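Local coordinates for YcaO (Methanopyrus kandleri, PDB 6CIB), which probably activates peptide backbone amides with ATP and magnesium for thioamidation, as a YcaO-family enzyme that binds adenine nucleotide, at residues W22-V32 with L339-V347. Sequence-based numbering, arbitrary orientation.
Sequences WIRHRELERKV and LENLDVPVV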
loop_
_atom_site.group_PDB
_atom_site.type_symbol
_atom_site.label_atom_id
_atom_site.label_comp_id
_atom_site.label_asym_id
_atom_site.label_seq_id
_atom_site.Cartn_x
_atom_site.Cartn_y
_atom_site.Cartn_z
ATOM N N TRP A 22 15.750 -8.528 15.248
ATOM C CA TRP A 22 16.484 -8.799 14.015
ATOM C C TRP A 22 16.890 -7.512 13.263
ATOM O O TRP A 22 18.038 -7.392 12.822
ATOM C CB TRP A 22 15.624 -9.734 13.156
ATOM C CG TRP A 22 16.118 -10.095 11.782
ATOM C CD1 TRP A 22 16.942 -11.138 11.445
ATOM C CD2 TRP A 22 15.753 -9.461 10.550
ATOM N NE1 TRP A 22 17.133 -11.172 10.081
ATOM C CE2 TRP A 22 16.413 -10.158 9.507
ATOM C CE3 TRP A 22 14.939 -8.361 10.224
ATOM C CZ2 TRP A 22 16.289 -9.791 8.161
ATOM C CZ3 TRP A 22 14.816 -7.992 8.876
ATOM C CH2 TRP A 22 15.490 -8.706 7.867
ATOM N N ILE A 23 15.959 -6.556 13.134
ATOM C CA ILE A 23 16.242 -5.228 12.535
ATOM C C ILE A 23 17.379 -4.527 13.292
ATOM O O ILE A 23 18.302 -3.979 12.675
ATOM C CB ILE A 23 14.964 -4.326 12.476
ATOM C CG1 ILE A 23 13.997 -4.814 11.379
ATOM C CG2 ILE A 23 15.316 -2.852 12.263
ATOM C CD1 ILE A 23 12.560 -4.325 11.531
ATOM N N ARG A 24 17.304 -4.566 14.621
ATOM C CA ARG A 24 18.287 -3.922 15.488
ATOM C C ARG A 24 19.668 -4.571 15.419
ATOM O O ARG A 24 20.682 -3.869 15.338
ATOM C CB ARG A 24 17.778 -3.870 16.921
ATOM C CG ARG A 24 16.873 -2.683 17.157
ATOM C CD ARG A 24 15.996 -2.885 18.367
ATOM N NE ARG A 24 15.109 -1.740 18.552
ATOM C CZ ARG A 24 14.150 -1.654 19.469
ATOM N NH1 ARG A 24 13.914 -2.658 20.309
ATOM N NH2 ARG A 24 13.405 -0.553 19.530
ATOM N N HIS A 25 19.696 -5.903 15.434
ATOM C CA HIS A 25 20.943 -6.665 15.340
ATOM C C HIS A 25 21.674 -6.378 14.026
ATOM O O HIS A 25 22.897 -6.182 14.020
ATOM C CB HIS A 25 20.669 -8.163 15.479
ATOM C CG HIS A 25 21.883 -9.016 15.284
ATOM N ND1 HIS A 25 22.079 -9.781 14.155
ATOM C CD2 HIS A 25 22.977 -9.201 16.061
ATOM C CE1 HIS A 25 23.235 -10.414 14.251
ATOM N NE2 HIS A 25 23.799 -10.079 15.399
ATOM N N ARG A 26 20.907 -6.333 12.936
ATOM C CA ARG A 26 21.428 -6.115 11.588
ATOM C C ARG A 26 21.709 -4.643 11.269
ATOM O O ARG A 26 22.213 -4.328 10.183
ATOM C CB ARG A 26 20.440 -6.662 10.567
ATOM C CG ARG A 26 20.515 -8.155 10.338
ATOM C CD ARG A 26 19.459 -8.524 9.322
ATOM N NE ARG A 26 19.639 -9.854 8.751
ATOM C CZ ARG A 26 20.180 -10.099 7.560
ATOM N NH1 ARG A 26 20.620 -9.103 6.793
ATOM N NH2 ARG A 26 20.286 -11.355 7.140
ATOM N N GLU A 27 21.346 -3.756 12.199
ATOM C CA GLU A 27 21.598 -2.311 12.106
ATOM C C GLU A 27 21.013 -1.701 10.823
ATOM O O GLU A 27 21.610 -0.802 10.205
ATOM C CB GLU A 27 23.099 -2.018 12.254
ATOM C CG GLU A 27 23.686 -2.495 13.580
ATOM C CD GLU A 27 25.122 -2.043 13.822
ATOM O OE1 GLU A 27 25.615 -1.137 13.121
ATOM O OE2 GLU A 27 25.763 -2.594 14.744
ATOM N N LEU A 28 19.832 -2.195 10.442
ATOM C CA LEU A 28 19.200 -1.834 9.165
ATOM C C LEU A 28 18.915 -0.344 9.029
ATOM O O LEU A 28 19.145 0.226 7.955
ATOM C CB LEU A 28 17.918 -2.654 8.916
ATOM C CG LEU A 28 18.038 -4.180 8.827
ATOM C CD1 LEU A 28 16.652 -4.785 8.659
ATOM C CD2 LEU A 28 18.964 -4.648 7.706
ATOM N N GLU A 29 18.450 0.282 10.113
ATOM C CA GLU A 29 18.067 1.696 10.080
ATOM C C GLU A 29 19.259 2.608 9.807
ATOM O O GLU A 29 19.192 3.461 8.905
ATOM C CB GLU A 29 17.283 2.097 11.340
ATOM C CG GLU A 29 15.904 1.435 11.378
ATOM C CD GLU A 29 14.901 2.116 12.290
ATOM O OE1 GLU A 29 14.862 1.784 13.485
ATOM O OE2 GLU A 29 14.111 2.950 11.803
ATOM N N ARG A 30 20.353 2.387 10.544
ATOM C CA ARG A 30 21.622 3.083 10.295
ATOM C C ARG A 30 22.104 2.861 8.857
ATOM O O ARG A 30 22.460 3.824 8.171
ATOM C CB ARG A 30 22.707 2.659 11.301
ATOM C CG ARG A 30 24.016 3.451 11.186
ATOM C CD ARG A 30 25.165 2.875 12.019
ATOM N NE ARG A 30 25.460 1.454 11.768
ATOM C CZ ARG A 30 26.109 0.966 10.709
ATOM N NH1 ARG A 30 26.551 1.764 9.741
ATOM N NH2 ARG A 30 26.308 -0.341 10.608
ATOM N N LYS A 31 22.084 1.605 8.404
ATOM C CA LYS A 31 22.619 1.223 7.093
ATOM C C LYS A 31 21.860 1.843 5.938
ATOM O O LYS A 31 22.413 2.025 4.847
ATOM C CB LYS A 31 22.648 -0.297 6.943
ATOM C CG LYS A 31 23.828 -0.962 7.642
ATOM C CD LYS A 31 23.698 -2.476 7.620
ATOM C CE LYS A 31 24.869 -3.156 8.317
ATOM N NZ LYS A 31 24.517 -4.534 8.784
ATOM N N VAL A 32 20.606 2.193 6.215
ATOM C CA VAL A 32 19.651 2.705 5.245
ATOM C C VAL A 32 19.498 4.238 5.350
ATOM O O VAL A 32 18.716 4.861 4.621
ATOM C CB VAL A 32 18.350 1.882 5.410
ATOM C CG1 VAL A 32 17.121 2.699 5.769
ATOM C CG2 VAL A 32 18.172 0.919 4.248
ATOM N N LEU A 339 18.468 -5.992 -1.667
ATOM C CA LEU A 339 19.842 -5.494 -1.705
ATOM C C LEU A 339 20.786 -6.612 -1.294
ATOM O O LEU A 339 20.470 -7.388 -0.399
ATOM C CB LEU A 339 20.011 -4.271 -0.793
ATOM C CG LEU A 339 19.472 -2.929 -1.295
ATOM C CD1 LEU A 339 19.120 -2.024 -0.125
ATOM C CD2 LEU A 339 20.464 -2.247 -2.225
ATOM N N GLU A 340 21.925 -6.707 -1.977
ATOM C CA GLU A 340 22.942 -7.725 -1.683
ATOM C C GLU A 340 23.470 -7.623 -0.245
ATOM O O GLU A 340 23.504 -8.623 0.471
ATOM C CB GLU A 340 24.096 -7.655 -2.697
ATOM C CG GLU A 340 23.682 -7.911 -4.145
ATOM C CD GLU A 340 24.780 -7.619 -5.164
ATOM O OE1 GLU A 340 25.674 -6.780 -4.898
ATOM O OE2 GLU A 340 24.742 -8.231 -6.253
ATOM N N ASN A 341 23.845 -6.410 0.170
ATOM C CA ASN A 341 24.396 -6.163 1.509
ATOM C C ASN A 341 23.365 -6.380 2.628
ATOM O O ASN A 341 23.602 -7.187 3.537
ATOM C CB ASN A 341 25.067 -4.779 1.600
ATOM C CG ASN A 341 24.140 -3.640 1.202
ATOM O OD1 ASN A 341 23.683 -3.556 0.060
ATOM N ND2 ASN A 341 23.865 -2.748 2.148
ATOM N N LEU A 342 22.228 -5.682 2.553
ATOM C CA LEU A 342 21.104 -5.930 3.458
ATOM C C LEU A 342 20.365 -7.152 2.953
ATOM O O LEU A 342 19.702 -7.093 1.916
ATOM C CB LEU A 342 20.120 -4.752 3.477
ATOM C CG LEU A 342 20.495 -3.287 3.670
ATOM C CD1 LEU A 342 19.231 -2.460 3.553
ATOM C CD2 LEU A 342 21.137 -3.056 5.022
ATOM N N ASP A 343 20.465 -8.262 3.671
ATOM C CA ASP A 343 19.734 -9.462 3.274
ATOM C C ASP A 343 18.252 -9.362 3.691
ATOM O O ASP A 343 17.776 -10.112 4.548
ATOM C CB ASP A 343 20.423 -10.723 3.820
ATOM C CG ASP A 343 19.946 -11.993 3.140
ATOM O OD1 ASP A 343 19.941 -12.048 1.889
ATOM O OD2 ASP A 343 19.579 -12.941 3.866
ATOM N N VAL A 344 17.546 -8.398 3.097
ATOM C CA VAL A 344 16.132 -8.142 3.396
ATOM C C VAL A 344 15.344 -8.263 2.098
ATOM O O VAL A 344 15.578 -7.488 1.169
ATOM C CB VAL A 344 15.882 -6.737 4.003
ATOM C CG1 VAL A 344 14.403 -6.546 4.313
ATOM C CG2 VAL A 344 16.724 -6.506 5.252
ATOM N N PRO A 345 14.417 -9.236 2.028
ATOM C CA PRO A 345 13.551 -9.370 0.854
ATOM C C PRO A 345 12.726 -8.110 0.594
ATOM O O PRO A 345 11.979 -7.664 1.470
ATOM C CB PRO A 345 12.642 -10.553 1.218
ATOM C CG PRO A 345 13.435 -11.353 2.196
ATOM C CD PRO A 345 14.233 -10.351 2.979
ATOM N N VAL A 346 12.912 -7.523 -0.590
ATOM C CA VAL A 346 12.088 -6.403 -1.072
ATOM C C VAL A 346 11.645 -6.752 -2.484
ATOM O O VAL A 346 12.429 -7.306 -3.267
ATOM C CB VAL A 346 12.843 -5.030 -1.065
ATOM C CG1 VAL A 346 11.944 -3.892 -1.565
ATOM C CG2 VAL A 346 13.357 -4.693 0.331
ATOM N N VAL A 347 10.385 -6.450 -2.799
ATOM C CA VAL A 347 9.867 -6.625 -4.157
ATOM C C VAL A 347 9.108 -5.401 -4.650
ATOM O O VAL A 347 8.612 -4.585 -3.857
ATOM C CB VAL A 347 8.960 -7.879 -4.337
ATOM C CG1 VAL A 347 9.676 -9.166 -3.930
ATOM C CG2 VAL A 347 7.624 -7.732 -3.613
#
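Asp343 meets two flat groups of segment 22-32: its backbone O lies at the edge of the Trp22 indole, near the ring plane and 3.9 Å from Trp22 CZ2, and also over one face of the Arg26 guanidinium. One face of the indole carries Arg26 CD. A Schellman motif at Glu27 ends helix 16-25 and leads into helix 28-31; the pair packs on an inverse gamma turn centred on Asp343, which precedes strand 346-351 of the YcaO domain. No hydrogen bond crosses the interface. Arg26, extended from CG to NE, reaches Asp343 in a long salt bridge, NH2 to OD2 3.7 Å, with guanidinium and carboxylate planes 29° apart. An alanine in place of Arg26 would take CD off one face of the indole and would probably leave the Asp343 carboxylate without this charged mate. The remaining contacts are apolar. Trp22 CG stands anti to the backbone N (chi1 176°), which brings CH2 to 3.6 Å from Val344 CG2; Arg152 adds a cation-pi contact to the same indole. Leu28 and Val344 meet tip to tip, and Val344 also touches Met77 of the ADP pocket, so the packing adjoins the nucleotide site. The two methyls of Leu342 divide between neighbours: CD2 lies 3.7 Å from Lys31 CB and CD1 3.6 Å from Val32 CG2. Lys31 runs back along its own segment, where NZ donates to Arg26 O at 2.7 Å from above the carbonyl plane.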